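Local coordinates for protein fasciclin I (Drosophila melanogaster, PDB 1O70) that serves as a neural cell adhesion molecule, held here as its third and fourth FAS1 domains, the extracellular modules of a membrane-attached glycoprotein, at residues A[151-154]-A[155-158]; A[240-244]-A[245-249]; A[270-274]-A[275-279]; A[84-87]-A[88-92]. All coordinates share one frame; numbering follows the deposited sequence.

In the fold
Contacts 2 and 3 share one FAS1 domain and touch: M244, L247 and V248 of helix 244-253 pack on V270 and Y277 of the hairpin 270-279, so cap and hairpin build adjoining parts of one core. Contact 4 is a comparable helix start in the preceding domain, its centre about 33 Å from that of contact 2. Contact 1 follows the last strand of that earlier domain and leads toward helix 161-167. All four are partly buried, each with buried aliphatic groups; the more exposed sides carry a capping box in contact 2, a salt bridge in contact 3, a histidine-tyrosine stack in contact 1 and lysine methylenes in contact 4.

Contact 1: residues A[151-154]-A[155-158]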
loop_
_atom_site.group_PDB
_atom_site.type_symbol
_atom_site.label_atom_id
_atom_site.label_comp_id
_atom_site.label_asym_id
_atom_site.label_seq_id
_atom_site.Cartn_x
_atom_site.Cartn_y
_atom_site.Cartn_z
ATOM N N ASP A 151 15.937 -3.222 3.402
ATOM C CA ASP A 151 16.324 -2.247 4.407
ATOM C C ASP A 151 15.226 -1.711 5.304
ATOM O O ASP A 151 15.474 -0.821 6.115
ATOM C CB ASP A 151 17.049 -1.077 3.742
ATOM C CG ASP A 151 16.212 -0.395 2.682
ATOM O OD1 ASP A 151 15.012 -0.733 2.527
ATOM O OD2 ASP A 151 16.771 0.491 2.007
ATOM N N HIS A 152 14.013 -2.227 5.156
ATOM C CA HIS A 152 12.914 -1.803 6.014
ATOM C C HIS A 152 12.076 -3.010 6.284
ATOM O O HIS A 152 12.069 -3.950 5.494
ATOM C CB HIS A 152 12.030 -0.741 5.364
ATOM C CG HIS A 152 12.635 0.624 5.363
ATOM N ND1 HIS A 152 13.377 1.108 4.307
ATOM C CD2 HIS A 152 12.631 1.601 6.301
ATOM C CE1 HIS A 152 13.801 2.326 4.591
ATOM N NE2 HIS A 152 13.363 2.650 5.796
ATOM N N VAL A 153 11.377 -2.984 7.408
ATOM C CA VAL A 153 10.514 -4.080 7.784
ATOM C C VAL A 153 9.125 -3.792 7.227
ATOM O O VAL A 153 8.502 -2.782 7.567
ATOM C CB VAL A 153 10.444 -4.213 9.309
ATOM C CG1 VAL A 153 9.655 -5.445 9.680
ATOM C CG2 VAL A 153 11.855 -4.270 9.897
ATOM N N LEU A 154 8.644 -4.675 6.359
ATOM C CA LEU A 154 7.327 -4.488 5.769
ATOM C C LEU A 154 6.267 -4.540 6.870
ATOM O O LEU A 154 6.504 -5.090 7.950
ATOM C CB LEU A 154 7.054 -5.569 4.716
ATOM C CG LEU A 154 8.039 -5.655 3.545
ATOM C CD1 LEU A 154 7.631 -6.782 2.604
ATOM C CD2 LEU A 154 8.084 -4.330 2.805
ATOM N N GLY A 155 5.105 -3.954 6.598
ATOM C CA GLY A 155 4.028 -3.958 7.569
ATOM C C GLY A 155 4.190 -3.017 8.745
ATOM O O GLY A 155 3.383 -3.048 9.669
ATOM N N VAL A 156 5.231 -2.189 8.725
ATOM C CA VAL A 156 5.479 -1.217 9.798
ATOM C C VAL A 156 5.805 0.126 9.132
ATOM O O VAL A 156 6.969 0.462 8.912
ATOM C CB VAL A 156 6.661 -1.647 10.689
ATOM C CG1 VAL A 156 6.908 -0.595 11.765
ATOM C CG2 VAL A 156 6.372 -2.996 11.332
ATOM N N PRO A 157 4.768 0.917 8.814
ATOM C CA PRO A 157 4.932 2.216 8.160
ATOM C C PRO A 157 5.925 3.142 8.830
ATOM O O PRO A 157 5.971 3.244 10.054
ATOM C CB PRO A 157 3.521 2.797 8.181
ATOM C CG PRO A 157 2.641 1.581 8.217
ATOM C CD PRO A 157 3.362 0.704 9.204
ATOM N N TYR A 158 6.725 3.819 8.016
ATOM C CA TYR A 158 7.685 4.773 8.541
ATOM C C TYR A 158 7.431 6.114 7.860
ATOM O O TYR A 158 8.309 6.974 7.794
ATOM C CB TYR A 158 9.130 4.298 8.305
ATOM C CG TYR A 158 9.543 4.115 6.859
ATOM C CD1 TYR A 158 10.066 5.181 6.117
ATOM C CD2 TYR A 158 9.415 2.869 6.230
ATOM C CE1 TYR A 158 10.453 5.009 4.787
ATOM C CE2 TYR A 158 9.794 2.687 4.898
ATOM C CZ TYR A 158 10.314 3.761 4.186
ATOM O OH TYR A 158 10.689 3.599 2.868
HETATM O O HOH W 1 9.509 -0.074 8.274
#
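H152 and Y158 lay their rings against each other in an offset stack, six residues apart in a loop that doubles back through a type II turn from V153 to V156. The centroids are 4.0 Å apart and the planes nearly parallel, 11° from each other. Along H152, CB only grazes the tyrosine at CE2. CG stands closer over the same atom, and CD2 makes the tightest approach, 3.3 Å to Y158 CE2. NE2 then reaches across to Y158 CZ at 3.6 Å, while CE1 lies over CZ and OH. The remaining ring nitrogen, ND1, donates to D151 OD1 over 3.0 Å in a bent bond, tilted from the imidazole plane, that probably helps to fix the ring's rotation; OD1 also accepts from T134 N. Y158 reaches the stack with CG between its backbone N and carbonyl carbon (chi1 61°), and its hydroxyl is hydrogen-bonded to N132 O. Flat, partly polar rings suit a site where one face stacks and the rim bonds. G155 suits the turn because its phi is positive, and a water donates to both V153 O and V156 O, bridging the loop. The loop lies between strand 145-150 and helix 161-167: V153 and V156 pack on I76 of helix 70-79, L154 on L51 of strand 48-53, and both stacked rings on V131 of strand 131-141.

Contact 2: residues A[240-244]-A[245-249]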
loop_
_atom_site.group_PDB
_atom_site.type_symbol
_atom_site.label_atom_id
_atom_site.label_comp_id
_atom_site.label_asym_id
_atom_site.label_seq_id
_atom_site.Cartn_x
_atom_site.Cartn_y
_atom_site.Cartn_z
ATOM N N LYS A 240 -10.131 7.593 14.087
ATOM C CA LYS A 240 -9.608 6.284 13.716
ATOM C C LYS A 240 -9.465 6.110 12.200
ATOM O O LYS A 240 -9.966 6.918 11.419
ATOM C CB LYS A 240 -10.503 5.177 14.275
ATOM C CG LYS A 240 -11.894 5.135 13.699
ATOM C CD LYS A 240 -12.685 3.995 14.305
ATOM C CE LYS A 240 -14.088 3.946 13.723
ATOM N NZ LYS A 240 -14.906 2.854 14.329
ATOM N N GLU A 241 -8.761 5.060 11.794
ATOM C CA GLU A 241 -8.574 4.779 10.380
ATOM C C GLU A 241 -9.396 3.573 9.996
ATOM O O GLU A 241 -9.602 2.660 10.800
ATOM C CB GLU A 241 -7.101 4.530 10.063
ATOM C CG GLU A 241 -6.381 3.608 11.023
ATOM C CD GLU A 241 -4.895 3.590 10.768
ATOM O OE1 GLU A 241 -4.462 2.864 9.846
ATOM O OE2 GLU A 241 -4.157 4.323 11.470
ATOM N N TYR A 242 -9.870 3.561 8.762
ATOM C CA TYR A 242 -10.688 2.456 8.319
ATOM C C TYR A 242 -9.951 1.525 7.379
ATOM O O TYR A 242 -9.428 1.959 6.351
ATOM C CB TYR A 242 -11.950 3.000 7.655
ATOM C CG TYR A 242 -12.753 3.892 8.573
ATOM C CD1 TYR A 242 -12.361 5.207 8.830
ATOM C CD2 TYR A 242 -13.889 3.403 9.224
ATOM C CE1 TYR A 242 -13.080 6.009 9.713
ATOM C CE2 TYR A 242 -14.613 4.196 10.107
ATOM C CZ TYR A 242 -14.204 5.496 10.347
ATOM O OH TYR A 242 -14.920 6.277 11.223
ATOM N N THR A 243 -9.874 0.249 7.738
ATOM C CA THR A 243 -9.221 -0.696 6.852
ATOM C C THR A 243 -10.304 -1.117 5.879
ATOM O O THR A 243 -11.500 -0.980 6.161
ATOM C CB THR A 243 -8.683 -1.954 7.577
ATOM O OG1 THR A 243 -9.774 -2.722 8.104
ATOM C CG2 THR A 243 -7.746 -1.558 8.700
ATOM N N MET A 244 -9.889 -1.617 4.728
ATOM C CA MET A 244 -10.849 -2.028 3.732
ATOM C C MET A 244 -11.764 -3.085 4.366
ATOM O O MET A 244 -12.950 -3.156 4.049
ATOM C CB MET A 244 -10.113 -2.556 2.496
ATOM C CG MET A 244 -10.868 -2.420 1.197
ATOM S SD MET A 244 -11.581 -0.810 0.874
ATOM C CE MET A 244 -10.262 0.059 0.147
ATOM N N LYS A 245 -11.221 -3.872 5.292
ATOM C CA LYS A 245 -11.999 -4.908 5.970
ATOM C C LYS A 245 -13.026 -4.280 6.905
ATOM O O LYS A 245 -14.037 -4.902 7.230
ATOM C CB LYS A 245 -11.076 -5.833 6.763
ATOM C CG LYS A 245 -11.596 -7.244 6.926
ATOM C CD LYS A 245 -10.559 -8.120 7.595
ATOM C CE LYS A 245 -11.060 -9.549 7.756
ATOM N NZ LYS A 245 -10.123 -10.389 8.564
ATOM N N ASP A 246 -12.767 -3.050 7.346
ATOM C CA ASP A 246 -13.715 -2.362 8.219
ATOM C C ASP A 246 -14.890 -1.891 7.376
ATOM O O ASP A 246 -16.044 -2.110 7.731
ATOM C CB ASP A 246 -13.090 -1.136 8.900
ATOM C CG ASP A 246 -12.025 -1.499 9.921
ATOM O OD1 ASP A 246 -12.059 -2.623 10.473
ATOM O OD2 ASP A 246 -11.160 -0.638 10.192
ATOM N N LEU A 247 -14.586 -1.251 6.253
ATOM C CA LEU A 247 -15.623 -0.738 5.370
ATOM C C LEU A 247 -16.566 -1.857 4.934
ATOM O O LEU A 247 -17.772 -1.647 4.804
ATOM C CB LEU A 247 -14.986 -0.077 4.147
ATOM C CG LEU A 247 -13.913 0.959 4.490
ATOM C CD1 LEU A 247 -13.306 1.506 3.214
ATOM C CD2 LEU A 247 -14.521 2.084 5.325
ATOM N N VAL A 248 -16.011 -3.045 4.715
ATOM C CA VAL A 248 -16.807 -4.197 4.302
ATOM C C VAL A 248 -17.776 -4.587 5.420
ATOM O O VAL A 248 -18.973 -4.758 5.182
ATOM C CB VAL A 248 -15.908 -5.415 3.959
ATOM C CG1 VAL A 248 -16.763 -6.647 3.711
ATOM C CG2 VAL A 248 -15.077 -5.109 2.729
ATOM N N LYS A 249 -17.254 -4.712 6.637
ATOM C CA LYS A 249 -18.071 -5.079 7.789
ATOM C C LYS A 249 -19.161 -4.039 8.049
ATOM O O LYS A 249 -20.300 -4.393 8.351
ATOM C CB LYS A 249 -17.192 -5.230 9.030
ATOM C CG LYS A 249 -17.942 -5.609 10.289
ATOM C CD LYS A 249 -16.986 -5.718 11.468
ATOM C CE LYS A 249 -17.713 -6.136 12.738
ATOM N NZ LYS A 249 -16.807 -6.163 13.923
#
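With OG1 of T243 set between its backbone N and carbonyl carbon (chi1 66°), and CG of D246 beside its own backbone N (chi1 -68°), each side chain is turned toward the other residue's backbone. The result is a capping box at the start of helix 244-253, with T243 as N-cap. One half is strong: T243 N donates to D246 OD2 over 2.9 Å in an almost straight bond, 175° at the hydrogen, although the oxygen is met from above the carboxylate plane. The returning half, from D246 N to T243 OG1 at 3.1 Å, is weak and bent. Threonine suits the N-cap because its short side chain brings a hydroxyl back to the first turn, and aspartate three residues later can reach back to the cap N-H; its negative charge probably also interacts favourably with the helix dipole. With an alanine here in place of D246 the carboxylate is gone, which is likely to leave T243 N without its acceptor and the N-cap residue less firmly held. T243 O accepts from both D246 N and L247 N, the latter nearly in line with the carbonyl. Hydrophobic groups complete the turn. L247 divides its branches, CD2 lying 3.6 Å from Y242 CB just before the helix and CD1 meeting M244 SD, whose flexible chain is bent at chi2 and chi3. Strands 257-260 and 265-273 receive L247 as well, and D292 OD1 accepts from M244 N. Farther along the turn, V248 CG2 comes within 3.2 Å of M244 O, the same oxygen that accepts from V248 N.

Contact 3: residues A[270-274]-A[275-279]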
loop_
_atom_site.group_PDB
_atom_site.type_symbol
_atom_site.label_atom_id
_atom_site.label_comp_id
_atom_site.label_asym_id
_atom_site.label_seq_id
_atom_site.Cartn_x
_atom_site.Cartn_y
_atom_site.Cartn_z
ATOM N N VAL A 270 -18.753 -0.896 0.254
ATOM C CA VAL A 270 -17.613 -1.728 -0.125
ATOM C C VAL A 270 -17.962 -3.213 -0.130
ATOM O O VAL A 270 -18.626 -3.691 0.787
ATOM C CB VAL A 270 -16.426 -1.512 0.843
ATOM C CG1 VAL A 270 -15.215 -2.305 0.366
ATOM C CG2 VAL A 270 -16.095 -0.030 0.950
ATOM N N GLU A 271 -17.508 -3.943 -1.148
ATOM C CA GLU A 271 -17.797 -5.375 -1.243
ATOM C C GLU A 271 -16.572 -6.205 -1.622
ATOM O O GLU A 271 -15.587 -5.671 -2.126
ATOM C CB GLU A 271 -18.892 -5.626 -2.284
ATOM C CG GLU A 271 -20.122 -4.750 -2.124
ATOM C CD GLU A 271 -21.117 -4.919 -3.261
ATOM O OE1 GLU A 271 -20.690 -5.262 -4.393
ATOM O OE2 GLU A 271 -22.326 -4.683 -3.031
ATOM N N GLU A 272 -16.636 -7.508 -1.361
ATOM C CA GLU A 272 -15.553 -8.415 -1.720
ATOM C C GLU A 272 -15.921 -8.994 -3.077
ATOM O O GLU A 272 -17.085 -9.319 -3.327
ATOM C CB GLU A 272 -15.320 -9.438 -0.606
ATOM C CG GLU A 272 -14.944 -8.823 0.732
ATOM C CD GLU A 272 -14.721 -9.867 1.810
ATOM O OE1 GLU A 272 -14.861 -11.071 1.509
ATOM O OE2 GLU A 272 -14.406 -9.480 2.955
ATOM N N GLU A 273 -14.934 -9.112 -3.955
ATOM C CA GLU A 273 -15.167 -9.646 -5.283
ATOM C C GLU A 273 -13.925 -10.337 -5.807
ATOM O O GLU A 273 -12.960 -9.685 -6.196
ATOM C CB GLU A 273 -15.569 -8.522 -6.233
ATOM C CG GLU A 273 -16.993 -8.611 -6.718
ATOM C CD GLU A 273 -17.450 -7.353 -7.426
ATOM O OE1 GLU A 273 -16.741 -6.909 -8.360
ATOM O OE2 GLU A 273 -18.518 -6.818 -7.046
ATOM N N ALA A 274 -13.946 -11.663 -5.812
ATOM C CA ALA A 274 -12.810 -12.428 -6.310
ATOM C C ALA A 274 -11.489 -11.977 -5.684
ATOM O O ALA A 274 -10.522 -11.710 -6.397
ATOM C CB ALA A 274 -12.731 -12.303 -7.831
ATOM N N GLY A 275 -11.456 -11.881 -4.357
ATOM C CA GLY A 275 -10.232 -11.492 -3.675
ATOM C C GLY A 275 -9.957 -10.005 -3.545
ATOM O O GLY A 275 -9.274 -9.571 -2.610
ATOM N N ARG A 276 -10.479 -9.220 -4.480
ATOM C CA ARG A 276 -10.275 -7.776 -4.453
ATOM C C ARG A 276 -11.449 -7.107 -3.734
ATOM O O ARG A 276 -12.490 -7.727 -3.507
ATOM C CB ARG A 276 -10.192 -7.228 -5.880
ATOM C CG ARG A 276 -11.548 -6.902 -6.455
ATOM C CD ARG A 276 -11.547 -6.763 -7.961
ATOM N NE ARG A 276 -12.925 -6.658 -8.444
ATOM C CZ ARG A 276 -13.309 -6.936 -9.686
ATOM N NH1 ARG A 276 -12.414 -7.342 -10.583
ATOM N NH2 ARG A 276 -14.589 -6.812 -10.026
ATOM N N TYR A 277 -11.265 -5.843 -3.366
ATOM C CA TYR A 277 -12.320 -5.067 -2.716
ATOM C C TYR A 277 -12.864 -4.103 -3.758
ATOM O O TYR A 277 -12.107 -3.625 -4.600
ATOM C CB TYR A 277 -11.774 -4.271 -1.524
ATOM C CG TYR A 277 -11.350 -5.115 -0.352
ATOM C CD1 TYR A 277 -10.048 -5.601 -0.247
ATOM C CD2 TYR A 277 -12.254 -5.436 0.653
ATOM C CE1 TYR A 277 -9.660 -6.390 0.837
ATOM C CE2 TYR A 277 -11.878 -6.222 1.735
ATOM C CZ TYR A 277 -10.586 -6.698 1.824
ATOM O OH TYR A 277 -10.221 -7.494 2.890
ATOM N N VAL A 278 -14.163 -3.819 -3.714
ATOM C CA VAL A 278 -14.766 -2.900 -4.681
ATOM C C VAL A 278 -15.524 -1.780 -3.973
ATOM O O VAL A 278 -16.166 -1.992 -2.938
ATOM C CB VAL A 278 -15.770 -3.612 -5.626
ATOM C CG1 VAL A 278 -16.018 -2.757 -6.853
ATOM C CG2 VAL A 278 -15.244 -4.966 -6.024
ATOM N N ILE A 279 -15.450 -0.587 -4.547
ATOM C CA ILE A 279 -16.123 0.577 -3.998
ATOM C C ILE A 279 -17.274 1.014 -4.887
ATOM O O ILE A 279 -17.113 1.235 -6.093
ATOM C CB ILE A 279 -15.148 1.767 -3.832
ATOM C CG1 ILE A 279 -14.206 1.498 -2.654
ATOM C CG2 ILE A 279 -15.928 3.056 -3.636
ATOM C CD1 ILE A 279 -13.167 2.559 -2.439
#
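The guanidinium of R276 has V278 CG2 at its edge, in plane, and offers NH2 to E273 OE1 in a salt bridge of 2.7 Å. The carboxylate is turned 64° from the guanidinium, and OE1 is met nearly along its C-O bond. V278 CG2 also lies 3.4 Å from E273 OE1, so a methyl group backs the ion pair. On the other face of the sheet, the ring of Y277 is met obliquely by E272 CG, 4.1 Å from its CE2, and by V270 CG1. Between these two sets of side chains runs the antiparallel hairpin, closed by a type I' turn. E271 with V278 and E273 with R276 are its hydrogen-bonded pairs, the bond from V278 N to E271 O being 2.8 Å. A274 adopts the left-handed backbone of the turn, and G275 suits the next position because a side chain would strike A274 O. The other oxygen, E273 OE2, makes a salt bridge with K285; replacing this glutamate by an alanine is likely to leave R276 and K285 without the anion they share. Strand 284-295 lies alongside, bonded through V288 to Y277, while V270 and Y277 pack inward on M244, L247 and V248 of helix 244-253.

Contact 4: residues A[84-87]-A[88-92]; sequences DRLN and VDKIR
N87 O accepts from I91 N, a bond of 3.0 Å and 163° at the hydrogen that lies nearly in line with the carbonyl and opens helix 88-94. Before it the chain is extended through L86 and N87; from V88 onward it coils with helical angles, and R92 N donates to V88 O in the following turn. N87 therefore stands at the N-cap, where asparagine is a familiar choice because its short polar side chain can fold back over the first turn. Its CG sits between the backbone N and the carbonyl carbon (chi1 58°), which swings the amide toward K90 and across that side chain at about a right angle.

Next to the cap, L86 CD2 touches the K90 methylene CG at 3.4 Å, the two chains meeting at a slant. Lysine suits this exposed place because its methylenes can pack on leucine while the chain, bent at chi2, carries the ammonium group away. I91 closes the first turn: its CG1 is 4.3 Å from L86 CB and 3.3 Å from N87 O, so the branched side chain lies beside the first helical bond as it packs.

The loop is pinned to the sheet, T49 OG1 of strand 48-53 bonding L86 N and H148 NE2 of strand 145-150 bonding L86 O. D139 of strand 131-141 accepts from V88 N, and I91 rests on F113 of strand 110-116.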
loop_
_atom_site.group_PDB
_atom_site.type_symbol
_atom_site.label_atom_id
_atom_site.label_comp_id
_atom_site.label_asym_id
_atom_site.label_seq_id
_atom_site.Cartn_x
_atom_site.Cartn_y
_atom_site.Cartn_z
ATOM N N ASP A 84 6.125 -18.610 -3.224
ATOM C CA ASP A 84 6.622 -18.842 -4.578
ATOM C C ASP A 84 8.154 -18.753 -4.651
ATOM O O ASP A 84 8.802 -18.292 -3.714
ATOM C CB ASP A 84 5.955 -17.827 -5.523
ATOM C CG ASP A 84 6.464 -17.912 -6.954
ATOM O OD1 ASP A 84 6.768 -19.025 -7.439
ATOM O OD2 ASP A 84 6.531 -16.852 -7.608
ATOM N N ARG A 85 8.725 -19.224 -5.754
ATOM C CA ARG A 85 10.169 -19.183 -5.951
ATOM C C ARG A 85 10.464 -17.935 -6.781
ATOM O O ARG A 85 10.270 -17.938 -7.995
ATOM C CB ARG A 85 10.617 -20.423 -6.712
ATOM C CG ARG A 85 12.096 -20.428 -7.048
ATOM C CD ARG A 85 12.388 -21.435 -8.151
ATOM N NE ARG A 85 11.952 -22.762 -7.749
ATOM C CZ ARG A 85 12.556 -23.474 -6.807
ATOM N NH1 ARG A 85 13.621 -22.975 -6.188
ATOM N NH2 ARG A 85 12.095 -24.678 -6.475
ATOM N N LEU A 86 10.933 -16.871 -6.134
ATOM C CA LEU A 86 11.193 -15.628 -6.845
ATOM C C LEU A 86 12.573 -15.009 -6.717
ATOM O O LEU A 86 12.942 -14.518 -5.649
ATOM C CB LEU A 86 10.179 -14.562 -6.423
ATOM C CG LEU A 86 8.734 -14.654 -6.893
ATOM C CD1 LEU A 86 7.955 -13.438 -6.383
ATOM C CD2 LEU A 86 8.698 -14.699 -8.411
ATOM N N ASN A 87 13.324 -15.007 -7.815
ATOM C CA ASN A 87 14.641 -14.377 -7.826
ATOM C C ASN A 87 14.536 -13.142 -8.713
ATOM O O ASN A 87 13.533 -12.958 -9.406
ATOM C CB ASN A 87 15.704 -15.338 -8.370
ATOM C CG ASN A 87 15.393 -15.829 -9.778
ATOM O OD1 ASN A 87 16.168 -16.564 -10.371
ATOM N ND2 ASN A 87 14.251 -15.425 -10.311
ATOM N N VAL A 88 15.569 -12.309 -8.705
ATOM C CA VAL A 88 15.558 -11.096 -9.515
ATOM C C VAL A 88 15.052 -11.309 -10.942
ATOM O O VAL A 88 14.174 -10.577 -11.397
ATOM C CB VAL A 88 16.948 -10.460 -9.591
ATOM C CG1 VAL A 88 16.914 -9.255 -10.503
ATOM C CG2 VAL A 88 17.399 -10.057 -8.198
ATOM N N ASP A 89 15.593 -12.304 -11.641
ATOM C CA ASP A 89 15.172 -12.557 -13.010
ATOM C C ASP A 89 13.677 -12.794 -13.133
ATOM O O ASP A 89 13.020 -12.197 -13.985
ATOM C CB ASP A 89 15.922 -13.757 -13.613
ATOM C CG ASP A 89 17.395 -13.472 -13.849
ATOM O OD1 ASP A 89 17.747 -12.291 -14.103
ATOM O OD2 ASP A 89 18.203 -14.437 -13.801
ATOM N N LYS A 90 13.142 -13.672 -12.290
ATOM C CA LYS A 90 11.719 -13.984 -12.332
ATOM C C LYS A 90 10.878 -12.730 -12.035
ATOM O O LYS A 90 9.840 -12.515 -12.659
ATOM C CB LYS A 90 11.392 -15.105 -11.334
ATOM C CG LYS A 90 9.962 -15.635 -11.423
ATOM C CD LYS A 90 9.714 -16.351 -12.739
ATOM C CE LYS A 90 8.239 -16.676 -12.949
ATOM N NZ LYS A 90 8.032 -17.343 -14.279
ATOM N N ILE A 91 11.338 -11.902 -11.099
ATOM C CA ILE A 91 10.630 -10.683 -10.750
ATOM C C ILE A 91 10.594 -9.753 -11.964
ATOM O O ILE A 91 9.544 -9.198 -12.294
ATOM C CB ILE A 91 11.304 -9.965 -9.546
ATOM C CG1 ILE A 91 11.272 -10.872 -8.317
ATOM C CG2 ILE A 91 10.565 -8.676 -9.211
ATOM C CD1 ILE A 91 12.042 -10.336 -7.143
ATOM N N ARG A 92 11.736 -9.585 -12.629
ATOM C CA ARG A 92 11.800 -8.739 -13.825
ATOM C C ARG A 92 10.766 -9.190 -14.843
ATOM O O ARG A 92 9.988 -8.388 -15.352
ATOM C CB ARG A 92 13.170 -8.828 -14.500
ATOM C CG ARG A 92 14.161 -7.774 -14.082
ATOM C CD ARG A 92 14.943 -7.266 -15.296
ATOM N NE ARG A 92 16.026 -6.368 -14.901
ATOM C CZ ARG A 92 17.128 -6.771 -14.280
ATOM N NH1 ARG A 92 17.292 -8.057 -13.996
ATOM N NH2 ARG A 92 18.051 -5.889 -13.928
#